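Long-range contacts in glutamate--tRNA ligase (Elizabethkingia anophelis, PDB 6B1Z), which probably catalyses the ATP-dependent attachment of glutamate to its cognate tRNA: residues Phe171-Arg177 / Leu238-Glu244; Arg95-Arg101 / Ile216-Met221; Ala137-Arg143 / Thr195-Lys199. The contacts are given in a common frame with arbitrary orientation. Where two conformers were deposited one is given. Numbering follows the deposited sequence.

Contact 1: Phe171-Arg177 / Leu238-Glu244. With EDO (1,2-ethanediol), chain V.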
loop_
_atom_site.group_PDB
_atom_site.type_symbol
_atom_site.label_atom_id
_atom_site.label_comp_id
_atom_site.label_asym_id
_atom_site.label_seq_id
_atom_site.Cartn_x
_atom_site.Cartn_y
_atom_site.Cartn_z
ATOM N N PHE A 171 -5.726 23.276 24.365
ATOM C CA PHE A 171 -6.060 22.410 25.483
ATOM C C PHE A 171 -5.212 22.795 26.692
ATOM O O PHE A 171 -4.020 23.059 26.553
ATOM C CB PHE A 171 -5.790 20.953 25.103
ATOM C CG PHE A 171 -6.183 19.972 26.163
ATOM C CD1 PHE A 171 -7.508 19.581 26.308
ATOM C CD2 PHE A 171 -5.221 19.428 27.012
ATOM C CE1 PHE A 171 -7.872 18.655 27.276
ATOM C CE2 PHE A 171 -5.581 18.505 27.985
ATOM C CZ PHE A 171 -6.898 18.134 28.134
ATOM N N LYS A 172 -5.821 22.815 27.880
ATOM C CA LYS A 172 -5.082 23.115 29.117
ATOM C C LYS A 172 -4.640 21.808 29.776
ATOM O O LYS A 172 -5.410 21.166 30.500
ATOM C CB LYS A 172 -5.937 23.955 30.054
ATOM C CG LYS A 172 -5.185 24.473 31.281
ATOM C CD LYS A 172 -6.133 25.294 32.150
ATOM C CE LYS A 172 -5.432 25.824 33.383
ATOM N NZ LYS A 172 -5.268 24.766 34.408
ATOM N N MET A 173 -3.390 21.418 29.546
ATOM C CA MET A 173 -2.903 20.158 30.098
ATOM C C MET A 173 -2.934 20.219 31.618
ATOM O O MET A 173 -2.411 21.180 32.204
ATOM C CB MET A 173 -1.476 19.856 29.652
ATOM C CG MET A 173 -1.379 18.885 28.526
ATOM S SD MET A 173 -2.036 17.253 28.939
ATOM C CE MET A 173 -2.354 16.755 27.237
ATOM N N PRO A 174 -3.538 19.230 32.284
ATOM C CA PRO A 174 -3.519 19.185 33.750
ATOM C C PRO A 174 -2.103 19.172 34.310
ATOM O O PRO A 174 -1.164 18.689 33.671
ATOM C CB PRO A 174 -4.242 17.866 34.074
ATOM C CG PRO A 174 -5.122 17.607 32.884
ATOM C CD PRO A 174 -4.393 18.181 31.686
ATOM N N LEU A 175 -1.971 19.713 35.523
ATOM C CA LEU A 175 -0.726 19.640 36.289
ATOM C C LEU A 175 -0.531 18.244 36.886
ATOM O O LEU A 175 -1.372 17.766 37.656
ATOM C CB LEU A 175 -0.741 20.701 37.389
ATOM C CG LEU A 175 0.458 20.698 38.359
ATOM C CD1 LEU A 175 1.759 20.896 37.598
ATOM C CD2 LEU A 175 0.301 21.745 39.445
ATOM N N ASP A 176 0.591 17.597 36.540
ATOM C CA ASP A 176 1.086 16.413 37.247
ATOM C C ASP A 176 -0.013 15.371 37.483
ATOM O O ASP A 176 -0.294 14.947 38.605
ATOM C CB ASP A 176 1.733 16.846 38.569
ATOM C CG ASP A 176 2.479 15.718 39.270
ATOM O OD1 ASP A 176 2.761 14.687 38.635
ATOM O OD2 ASP A 176 2.774 15.853 40.489
ATOM N N ARG A 177 -0.639 14.953 36.384
ATOM C CA ARG A 177 -1.698 13.964 36.437
ATOM C C ARG A 177 -1.247 12.724 35.680
ATOM O O ARG A 177 -0.698 12.836 34.578
ATOM C CB ARG A 177 -2.990 14.545 35.850
ATOM C CG ARG A 177 -4.162 13.586 35.940
ATOM C CD ARG A 177 -5.459 14.238 35.443
ATOM N NE ARG A 177 -6.447 13.197 35.202
ATOM C CZ ARG A 177 -7.615 13.417 34.602
ATOM N NH1 ARG A 177 -7.952 14.653 34.254
ATOM N NH2 ARG A 177 -8.448 12.407 34.378
ATOM N N LEU A 238 -3.906 12.871 25.182
ATOM C CA LEU A 238 -4.700 14.047 24.849
ATOM C C LEU A 238 -6.101 13.658 24.403
ATOM O O LEU A 238 -7.092 14.266 24.821
ATOM C CB LEU A 238 -4.004 14.852 23.747
ATOM C CG LEU A 238 -4.845 15.997 23.161
ATOM C CD1 LEU A 238 -5.105 17.098 24.217
ATOM C CD2 LEU A 238 -4.148 16.571 21.942
ATOM N N HIS A 239 -6.205 12.668 23.522
ATOM C CA HIS A 239 -7.519 12.322 22.992
ATOM C C HIS A 239 -8.440 11.813 24.086
ATOM O O HIS A 239 -9.615 12.201 24.141
ATOM C CB HIS A 239 -7.363 11.298 21.873
ATOM C CG HIS A 239 -6.558 11.826 20.732
ATOM N ND1 HIS A 239 -5.893 11.015 19.830
ATOM C CD2 HIS A 239 -6.284 13.100 20.367
ATOM C CE1 HIS A 239 -5.261 11.772 18.949
ATOM N NE2 HIS A 239 -5.498 13.041 19.239
ATOM N N VAL A 240 -7.922 10.958 24.971
ATOM C CA VAL A 240 -8.722 10.465 26.088
ATOM C C VAL A 240 -9.143 11.621 26.988
ATOM O O VAL A 240 -10.297 11.690 27.424
ATOM C CB VAL A 240 -7.942 9.371 26.845
ATOM C CG1 VAL A 240 -8.575 9.060 28.200
ATOM C CG2 VAL A 240 -7.871 8.116 25.973
ATOM N N LEU A 241 -8.246 12.590 27.210
ATOM C CA LEU A 241 -8.597 13.752 28.024
ATOM C C LEU A 241 -9.643 14.626 27.340
ATOM O O LEU A 241 -10.469 15.253 28.024
ATOM C CB LEU A 241 -7.339 14.572 28.350
ATOM C CG LEU A 241 -6.447 13.959 29.425
ATOM C CD1 LEU A 241 -5.073 14.655 29.379
ATOM C CD2 LEU A 241 -7.112 14.142 30.793
ATOM N N LEU A 242 -9.628 14.695 25.998
ATOM C CA LEU A 242 -10.657 15.466 25.309
ATOM C C LEU A 242 -12.035 14.837 25.483
ATOM O O LEU A 242 -13.018 15.557 25.687
ATOM C CB LEU A 242 -10.308 15.606 23.824
ATOM C CG LEU A 242 -9.169 16.602 23.564
ATOM C CD1 LEU A 242 -8.721 16.488 22.098
ATOM C CD2 LEU A 242 -9.561 18.060 23.883
ATOM N N TYR A 243 -12.135 13.505 25.397
ATOM C CA TYR A 243 -13.430 12.868 25.649
ATOM C C TYR A 243 -13.902 13.185 27.059
ATOM O O TYR A 243 -15.066 13.540 27.261
ATOM C CB TYR A 243 -13.368 11.351 25.436
ATOM C CG TYR A 243 -13.334 10.949 23.983
ATOM C CD1 TYR A 243 -14.488 10.946 23.221
ATOM C CD2 TYR A 243 -12.143 10.573 23.380
ATOM C CE1 TYR A 243 -14.458 10.591 21.885
ATOM C CE2 TYR A 243 -12.098 10.219 22.035
ATOM C CZ TYR A 243 -13.263 10.235 21.303
ATOM O OH TYR A 243 -13.238 9.870 19.980
ATOM N N GLU A 244 -12.993 13.133 28.032
ATOM C CA GLU A 244 -13.351 13.503 29.399
ATOM C C GLU A 244 -13.838 14.947 29.473
ATOM O O GLU A 244 -14.850 15.242 30.129
ATOM C CB GLU A 244 -12.152 13.287 30.318
ATOM C CG GLU A 244 -12.425 13.662 31.770
ATOM C CD GLU A 244 -11.206 13.474 32.651
ATOM O OE1 GLU A 244 -10.384 12.584 32.368
ATOM O OE2 GLU A 244 -11.065 14.228 33.631
HETATM C C1 EDO V . -9.313 10.586 17.561
HETATM O O1 EDO V . -8.343 11.586 17.880
HETATM C C2 EDO V . -9.617 9.774 18.807
HETATM O O2 EDO V . -10.967 9.294 18.745
#

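Contact 2: Arg95-Arg101 / Ile216-Met221. With FMT (formic acid), chain B; EDO (1,2-ethanediol), chain V; EDO (1,2-ethanediol), chain S.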
loop_
_atom_site.group_PDB
_atom_site.type_symbol
_atom_site.label_atom_id
_atom_site.label_comp_id
_atom_site.label_asym_id
_atom_site.label_seq_id
_atom_site.Cartn_x
_atom_site.Cartn_y
_atom_site.Cartn_z
ATOM N N ARG A 95 -18.236 20.386 8.013
ATOM C CA ARG A 95 -18.846 20.145 9.316
ATOM C C ARG A 95 -18.648 21.305 10.288
ATOM O O ARG A 95 -18.691 21.103 11.507
ATOM C CB ARG A 95 -18.306 18.846 9.918
ATOM C CG ARG A 95 -18.629 17.603 9.050
ATOM C CD ARG A 95 -17.972 16.337 9.573
ATOM N NE ARG A 95 -18.478 15.893 10.875
ATOM C CZ ARG A 95 -19.565 15.149 11.055
ATOM N NH1 ARG A 95 -20.347 14.808 10.023
ATOM N NH2 ARG A 95 -19.898 14.792 12.286
ATOM N N ARG A 96 -18.472 22.525 9.769
ATOM C CA ARG A 96 -18.088 23.641 10.636
ATOM C C ARG A 96 -19.143 23.940 11.701
ATOM O O ARG A 96 -18.792 24.267 12.841
ATOM C CB ARG A 96 -17.795 24.891 9.803
ATOM C CG ARG A 96 -17.921 26.180 10.614
ATOM C CD ARG A 96 -17.590 27.427 9.811
ATOM N NE ARG A 96 -16.161 27.549 9.536
ATOM C CZ ARG A 96 -15.250 27.912 10.436
ATOM N NH1 ARG A 96 -15.605 28.183 11.688
ATOM N NH2 ARG A 96 -13.979 28.004 10.083
ATOM N N ASP A 97 -20.437 23.827 11.364
ATOM C CA ASP A 97 -21.462 24.143 12.362
ATOM C C ASP A 97 -21.425 23.152 13.527
ATOM O O ASP A 97 -21.653 23.537 14.685
ATOM C CB ASP A 97 -22.842 24.178 11.710
ATOM C CG ASP A 97 -23.130 25.506 11.037
ATOM O OD1 ASP A 97 -22.173 26.283 10.814
ATOM O OD2 ASP A 97 -24.312 25.780 10.741
ATOM N N ILE A 98 -21.137 21.878 13.243
ATOM C CA ILE A 98 -20.948 20.886 14.302
ATOM C C ILE A 98 -19.771 21.277 15.178
ATOM O O ILE A 98 -19.844 21.240 16.417
ATOM C CB ILE A 98 -20.753 19.482 13.693
ATOM C CG1 ILE A 98 -22.002 19.066 12.922
ATOM C CG2 ILE A 98 -20.426 18.464 14.771
ATOM C CD1 ILE A 98 -21.807 17.866 11.999
ATOM N N TYR A 99 -18.659 21.650 14.548
ATOM C CA TYR A 99 -17.471 21.987 15.322
ATOM C C TYR A 99 -17.705 23.229 16.173
ATOM O O TYR A 99 -17.232 23.303 17.316
ATOM C CB TYR A 99 -16.281 22.191 14.392
ATOM C CG TYR A 99 -15.920 20.971 13.567
ATOM C CD1 TYR A 99 -16.002 19.679 14.090
ATOM C CD2 TYR A 99 -15.515 21.122 12.251
ATOM C CE1 TYR A 99 -15.658 18.564 13.293
ATOM C CE2 TYR A 99 -15.179 20.034 11.461
ATOM C CZ TYR A 99 -15.255 18.766 11.981
ATOM O OH TYR A 99 -14.927 17.705 11.167
ATOM N N ASP A 100 -18.425 24.217 15.633
ATOM C CA ASP A 100 -18.709 25.430 16.404
ATOM C C ASP A 100 -19.495 25.112 17.667
ATOM O O ASP A 100 -19.231 25.680 18.734
ATOM C CB ASP A 100 -19.489 26.424 15.544
ATOM C CG ASP A 100 -18.634 27.083 14.484
ATOM O OD1 ASP A 100 -17.399 26.912 14.480
ATOM O OD2 ASP A 100 -19.231 27.768 13.619
ATOM N N ARG A 101 -20.464 24.204 17.563
ATOM C CA ARG A 101 -21.252 23.793 18.720
ATOM C C ARG A 101 -20.352 23.248 19.825
ATOM O O ARG A 101 -20.492 23.624 20.997
ATOM C CB ARG A 101 -22.288 22.753 18.269
ATOM C CG ARG A 101 -23.122 22.111 19.364
ATOM C CD ARG A 101 -24.423 21.510 18.794
ATOM N NE ARG A 101 -24.253 20.183 18.202
ATOM C CZ ARG A 101 -24.391 19.908 16.905
ATOM N NH1 ARG A 101 -24.709 20.867 16.040
ATOM N NH2 ARG A 101 -24.219 18.664 16.471
ATOM N N ILE A 216 -14.478 14.839 18.070
ATOM C CA ILE A 216 -15.862 15.262 17.827
ATOM C C ILE A 216 -16.536 14.304 16.857
ATOM O O ILE A 216 -17.653 13.822 17.099
ATOM C CB ILE A 216 -15.903 16.702 17.285
ATOM C CG1 ILE A 216 -15.546 17.713 18.393
ATOM C CG2 ILE A 216 -17.289 17.013 16.639
ATOM C CD1 ILE A 216 -15.209 19.090 17.864
ATOM N N ASP A 217 -15.856 13.998 15.756
ATOM C CA ASP A 217 -16.514 13.187 14.737
ATOM C C ASP A 217 -16.570 11.711 15.099
ATOM O O ASP A 217 -17.508 11.023 14.684
ATOM C CB ASP A 217 -15.830 13.380 13.384
ATOM C CG ASP A 217 -16.090 14.764 12.785
ATOM O OD1 ASP A 217 -17.048 15.456 13.217
ATOM O OD2 ASP A 217 -15.341 15.148 11.867
ATOM N N ASP A 218 -15.588 11.192 15.836
ATOM C CA ASP A 218 -15.708 9.820 16.317
ATOM C C ASP A 218 -16.887 9.687 17.272
ATOM O O ASP A 218 -17.616 8.690 17.241
ATOM C CB ASP A 218 -14.397 9.368 16.960
ATOM C CG ASP A 218 -13.304 9.177 15.937
ATOM O OD1 ASP A 218 -12.124 9.097 16.328
ATOM O OD2 ASP A 218 -13.651 9.109 14.722
ATOM N N HIS A 219 -17.120 10.705 18.102
ATOM C CA HIS A 219 -18.301 10.709 18.956
ATOM C C HIS A 219 -19.582 10.791 18.131
ATOM O O HIS A 219 -20.488 9.959 18.292
ATOM C CB HIS A 219 -18.206 11.877 19.941
ATOM C CG HIS A 219 -19.392 11.998 20.846
ATOM N ND1 HIS A 219 -19.616 11.138 21.899
ATOM C CD2 HIS A 219 -20.420 12.876 20.850
ATOM C CE1 HIS A 219 -20.730 11.483 22.517
ATOM N NE2 HIS A 219 -21.241 12.534 21.900
ATOM N N GLU A 220 -19.675 11.790 17.238
ATOM C CA GLU A 220 -20.899 12.000 16.472
ATOM C C GLU A 220 -21.223 10.811 15.574
ATOM O O GLU A 220 -22.403 10.474 15.387
ATOM C CB GLU A 220 -20.789 13.273 15.630
ATOM C CG GLU A 220 -20.758 14.558 16.449
ATOM C CD GLU A 220 -21.990 14.750 17.310
ATOM O OE1 GLU A 220 -23.023 15.205 16.780
ATOM O OE2 GLU A 220 -21.929 14.441 18.518
ATOM N N MET A 221 -20.201 10.178 14.995
ATOM C CA MET A 221 -20.415 9.060 14.079
ATOM C C MET A 221 -20.473 7.723 14.804
ATOM O O MET A 221 -20.527 6.675 14.146
ATOM C CB MET A 221 -19.319 9.033 13.010
ATOM C CG MET A 221 -19.289 10.291 12.153
ATOM S SD MET A 221 -18.074 10.203 10.829
ATOM C CE MET A 221 -18.500 11.714 9.940
HETATM C C FMT B . -21.565 24.874 7.654
HETATM O O1 FMT B . -21.435 24.159 8.647
HETATM O O2 FMT B . -21.621 24.449 6.501
HETATM C C1 EDO V . -9.313 10.586 17.561
HETATM O O1 EDO V . -8.343 11.586 17.880
HETATM C C2 EDO V . -9.617 9.774 18.807
HETATM O O2 EDO V . -10.967 9.294 18.745
HETATM C C1 EDO S . -24.767 29.117 7.298
HETATM O O1 EDO S . -23.554 28.364 7.189
HETATM C C2 EDO S . -25.664 28.463 8.341
HETATM O O2 EDO S . -24.882 28.135 9.496
HETATM O O HOH W 1 -25.082 16.249 17.815
#

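Contact 3: Ala137-Arg143 / Thr195-Lys199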
loop_
_atom_site.group_PDB
_atom_site.type_symbol
_atom_site.label_atom_id
_atom_site.label_comp_id
_atom_site.label_asym_id
_atom_site.label_seq_id
_atom_site.Cartn_x
_atom_site.Cartn_y
_atom_site.Cartn_z
ATOM N N ALA A 137 8.186 23.710 24.172
ATOM C CA ALA A 137 6.845 23.142 24.192
ATOM C C ALA A 137 5.920 24.119 24.897
ATOM O O ALA A 137 6.259 24.635 25.965
ATOM C CB ALA A 137 6.807 21.782 24.903
ATOM N N TYR A 138 4.770 24.390 24.286
ATOM C CA TYR A 138 3.730 25.206 24.907
ATOM C C TYR A 138 3.010 24.320 25.914
ATOM O O TYR A 138 2.256 23.422 25.522
ATOM C CB TYR A 138 2.779 25.721 23.826
ATOM C CG TYR A 138 2.106 27.062 24.101
ATOM C CD1 TYR A 138 1.343 27.266 25.245
ATOM C CD2 TYR A 138 2.221 28.117 23.189
ATOM C CE1 TYR A 138 0.712 28.491 25.487
ATOM C CE2 TYR A 138 1.595 29.339 23.415
ATOM C CZ TYR A 138 0.853 29.521 24.576
ATOM O OH TYR A 138 0.241 30.730 24.792
ATOM N N ASN A 139 3.250 24.532 27.206
ATOM C CA ASN A 139 2.814 23.556 28.204
ATOM C C ASN A 139 2.640 24.255 29.550
ATOM O O ASN A 139 2.689 25.486 29.644
ATOM C CB ASN A 139 3.808 22.386 28.282
ATOM C CG ASN A 139 5.203 22.823 28.726
ATOM O OD1 ASN A 139 5.412 23.967 29.145
ATOM N ND2 ASN A 139 6.159 21.907 28.643
ATOM N N TYR A 140 2.453 23.461 30.605
ATOM C CA TYR A 140 2.254 24.046 31.928
ATOM C C TYR A 140 3.419 24.952 32.322
ATOM O O TYR A 140 3.212 26.004 32.936
ATOM C CB TYR A 140 2.063 22.938 32.965
ATOM C CG TYR A 140 1.630 23.477 34.307
ATOM C CD1 TYR A 140 2.563 23.997 35.192
ATOM C CD2 TYR A 140 0.287 23.485 34.678
ATOM C CE1 TYR A 140 2.180 24.503 36.408
ATOM C CE2 TYR A 140 -0.109 24.001 35.898
ATOM C CZ TYR A 140 0.848 24.499 36.758
ATOM O OH TYR A 140 0.492 25.017 37.989
ATOM N N GLU A 141 4.647 24.559 31.971
ATOM C CA GLU A 141 5.842 25.303 32.364
ATOM C C GLU A 141 5.963 26.653 31.671
ATOM O O GLU A 141 6.500 27.601 32.263
ATOM C CB GLU A 141 7.085 24.475 32.056
ATOM C CG GLU A 141 7.288 23.290 32.981
ATOM C CD GLU A 141 8.517 22.479 32.607
ATOM O OE1 GLU A 141 8.837 22.391 31.395
ATOM O OE2 GLU A 141 9.162 21.932 33.526
ATOM N N THR A 142 5.517 26.757 30.416
ATOM C CA THR A 142 5.735 27.955 29.614
ATOM C C THR A 142 4.489 28.810 29.437
ATOM O O THR A 142 4.607 29.962 29.002
ATOM C CB THR A 142 6.280 27.596 28.214
ATOM O OG1 THR A 142 5.358 26.730 27.529
ATOM C CG2 THR A 142 7.630 26.882 28.304
ATOM N N ARG A 143 3.296 28.285 29.742
ATOM C CA ARG A 143 2.116 29.045 29.344
ATOM C C ARG A 143 2.018 30.372 30.088
ATOM O O ARG A 143 1.497 31.347 29.540
ATOM C CB ARG A 143 0.842 28.210 29.521
ATOM C CG ARG A 143 0.423 27.974 30.943
ATOM C CD ARG A 143 -0.978 27.347 30.988
ATOM N NE ARG A 143 -0.996 25.934 30.628
ATOM C CZ ARG A 143 -1.394 24.958 31.443
ATOM N NH1 ARG A 143 -1.799 25.245 32.685
ATOM N NH2 ARG A 143 -1.396 23.695 31.019
ATOM N N THR A 195 4.548 15.643 30.742
ATOM C CA THR A 195 5.295 15.378 29.517
ATOM C C THR A 195 4.549 15.822 28.263
ATOM O O THR A 195 5.082 15.664 27.153
ATOM C CB THR A 195 5.626 13.876 29.389
ATOM O OG1 THR A 195 4.431 13.130 29.124
ATOM C CG2 THR A 195 6.307 13.329 30.655
ATOM N N LEU A 196 3.337 16.356 28.402
ATOM C CA LEU A 196 2.460 16.648 27.275
ATOM C C LEU A 196 2.274 18.154 27.120
ATOM O O LEU A 196 2.570 18.941 28.026
ATOM C CB LEU A 196 1.110 15.952 27.467
ATOM C CG LEU A 196 1.186 14.442 27.722
ATOM C CD1 LEU A 196 -0.205 13.887 27.992
ATOM C CD2 LEU A 196 1.868 13.715 26.539
ATOM N N ASP A 197 1.760 18.573 25.961
ATOM C CA ASP A 197 1.683 19.980 25.587
ATOM C C ASP A 197 0.241 20.454 25.493
ATOM O O ASP A 197 -0.693 19.653 25.330
ATOM C CB ASP A 197 2.371 20.234 24.241
ATOM C CG ASP A 197 3.798 19.746 24.212
ATOM O OD1 ASP A 197 4.397 19.616 25.295
ATOM O OD2 ASP A 197 4.322 19.500 23.105
ATOM N N ASP A 198 0.078 21.779 25.559
ATOM C CA ASP A 198 -1.217 22.449 25.422
ATOM C C ASP A 198 -1.569 22.569 23.933
ATOM O O ASP A 198 -1.519 23.651 23.340
ATOM C CB ASP A 198 -1.171 23.844 26.046
ATOM C CG ASP A 198 -1.006 23.847 27.573
ATOM O OD1 ASP A 198 -1.113 22.793 28.225
ATOM O OD2 ASP A 198 -0.767 24.961 28.096
ATOM N N LYS A 199 -1.941 21.437 23.324
ATOM C CA LYS A 199 -2.071 21.400 21.873
ATOM C C LYS A 199 -3.198 22.308 21.401
ATOM O O LYS A 199 -4.220 22.476 22.070
ATOM C CB LYS A 199 -2.323 19.971 21.378
ATOM C CG LYS A 199 -1.104 19.040 21.542
ATOM C CD LYS A 199 -0.941 18.079 20.345
ATOM C CE LYS A 199 0.422 17.364 20.366
ATOM N NZ LYS A 199 0.297 15.888 20.617
HETATM O O HOH W 2 5.432 19.168 28.235
HETATM O O HOH W 3 2.233 20.428 30.538
#

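Contact 1: Phe171-Arg177 / Leu238-Glu244
This is a loop-on-helix contact in the class I catalytic region: the connection from strand 168-171 to strand 178-183 packs along helix 236-246, greasy at one end and ionic at the other. F171 supplies the greasy end. L238 CD1 sits over its ring, 3.8 Å from the F171 centroid and 20° off the normal, a CH-pi contact, while F171 CZ meets L241 CB at 3.6 Å and F171 CD1 meets L242 CD2 at 3.5 Å; L201 also lies against F171. M173 continues the apolar patch, its SD 4.0 Å from L241 CD1. After the exposed turn at L175 and D176, R177 reaches back with an extended side chain. R177 NH2 donates to E244 OE1 at 2.8 Å and R177 NH1 to E244 OE2 at 3.2 Å, a bidentate salt bridge, with Y111 OH a weak further partner of both residues. L241 CD2 lies over one guanidinium face, 3.6 Å from R177 NH1. The chemistry is thus that of an apolar core with an ion pair at its partly exposed margin.

Contact 2: Arg95-Arg101 / Ile216-Met221
D217 is the acceptor on which this helix-helix contact turns, and both of its carboxylate oxygens are used. D217 OD1 takes a hydrogen bond from R95 NE at 2.8 Å, part of a salt bridge, plus a weak one from R95 NH2 at 3.1 Å. D217 OD2 takes the phenol proton of Y99, with Y99 OH 2.7 Å away, and a further bond from Q92 NE2. R95 NH1 donates to the carbonyls of P89 and Y87, and M221 CE packs over one guanidinium face, 3.6 Å from R95 NH1. Toward the surface the pairing loosens. R101 NH2 stands 3.7 Å from E220 OE1, a long salt bridge, and water 1 fills in, accepting from R101 NH2 at 2.9 Å and donating to E220 OE1 at 2.5 Å; E220 OE2 has a weak hydrogen bond with Y102 OH. Between these polar groups I216 packs on I98 (CG2 to CG2, 3.9 Å) and on Y99 (CD1 of both residues, 3.9 Å). The short axes cross at 100°, 11.3 Å apart. R95, at the N-cap position of helix 96-106, thus ties that helix's start to the end of helix 210-220: near-orthogonal helix packing within the class I synthetase catalytic domain.

Contact 3: Ala137-Arg143 / Thr195-Lys199
Two irregular loops meet here around one buried carboxylate, with a single direct backbone hydrogen bond between them. That bond runs from D198 N to Y138 O, 2.7 Å and nearly straight at 165°. The D198 side chain turns to R143, which meets it side-on: R143 NE donates to D198 OD2 at 2.7 Å and R143 NH2 to D198 OD1 at 2.9 Å, a bidentate salt bridge. R143 balances the charge, and Y113 OH and M173 N give the oxygens further hydrogen bonds. Further along, contact goes through solvent: water 2 accepts from N139 ND2 and water 3 from Y140 N, and each lies 2.9 Å from L196 O, bridging the loops. Within the loops, N139 OD1 accepts from T142 N at 3.1 Å, an Asx motif, and T142 OG1 donates to A137 O at 2.8 Å, while D198 is the centre of an inverse gamma turn. The ring edge of Y138 lies 4.2 Å (CD1) from D198 OD2; its OH bonds to D117 and its ring makes a cation-pi contact with R170. A loop with an Asx motif and one with an inverse gamma turn, joined by a bidentate Arg-Asp salt bridge, thus meet in the catalytic domain.

How the contacts relate
All three contacts fall within the class I catalytic domain, and the first and last are intimate neighbours, their centres about 11 Å apart. F171 N probably bonds to K199 O, and M173 O to R143 NH2, so the 171-177 loop touches both loops of contact 3, while 195-199 also reaches helix 236-246. Contact 2 stands about 19 Å from contact 1, centre to centre, joined through Y243 OH against D218 CB, where helices 236-246 and 210-220 meet. Contacts 2 and 3 do not touch. Along the chain contact 3 nests inside contact 2, whereas contact 1 crosses both, so these interleaved connections bring sequence-distant parts together within the catalytic domain.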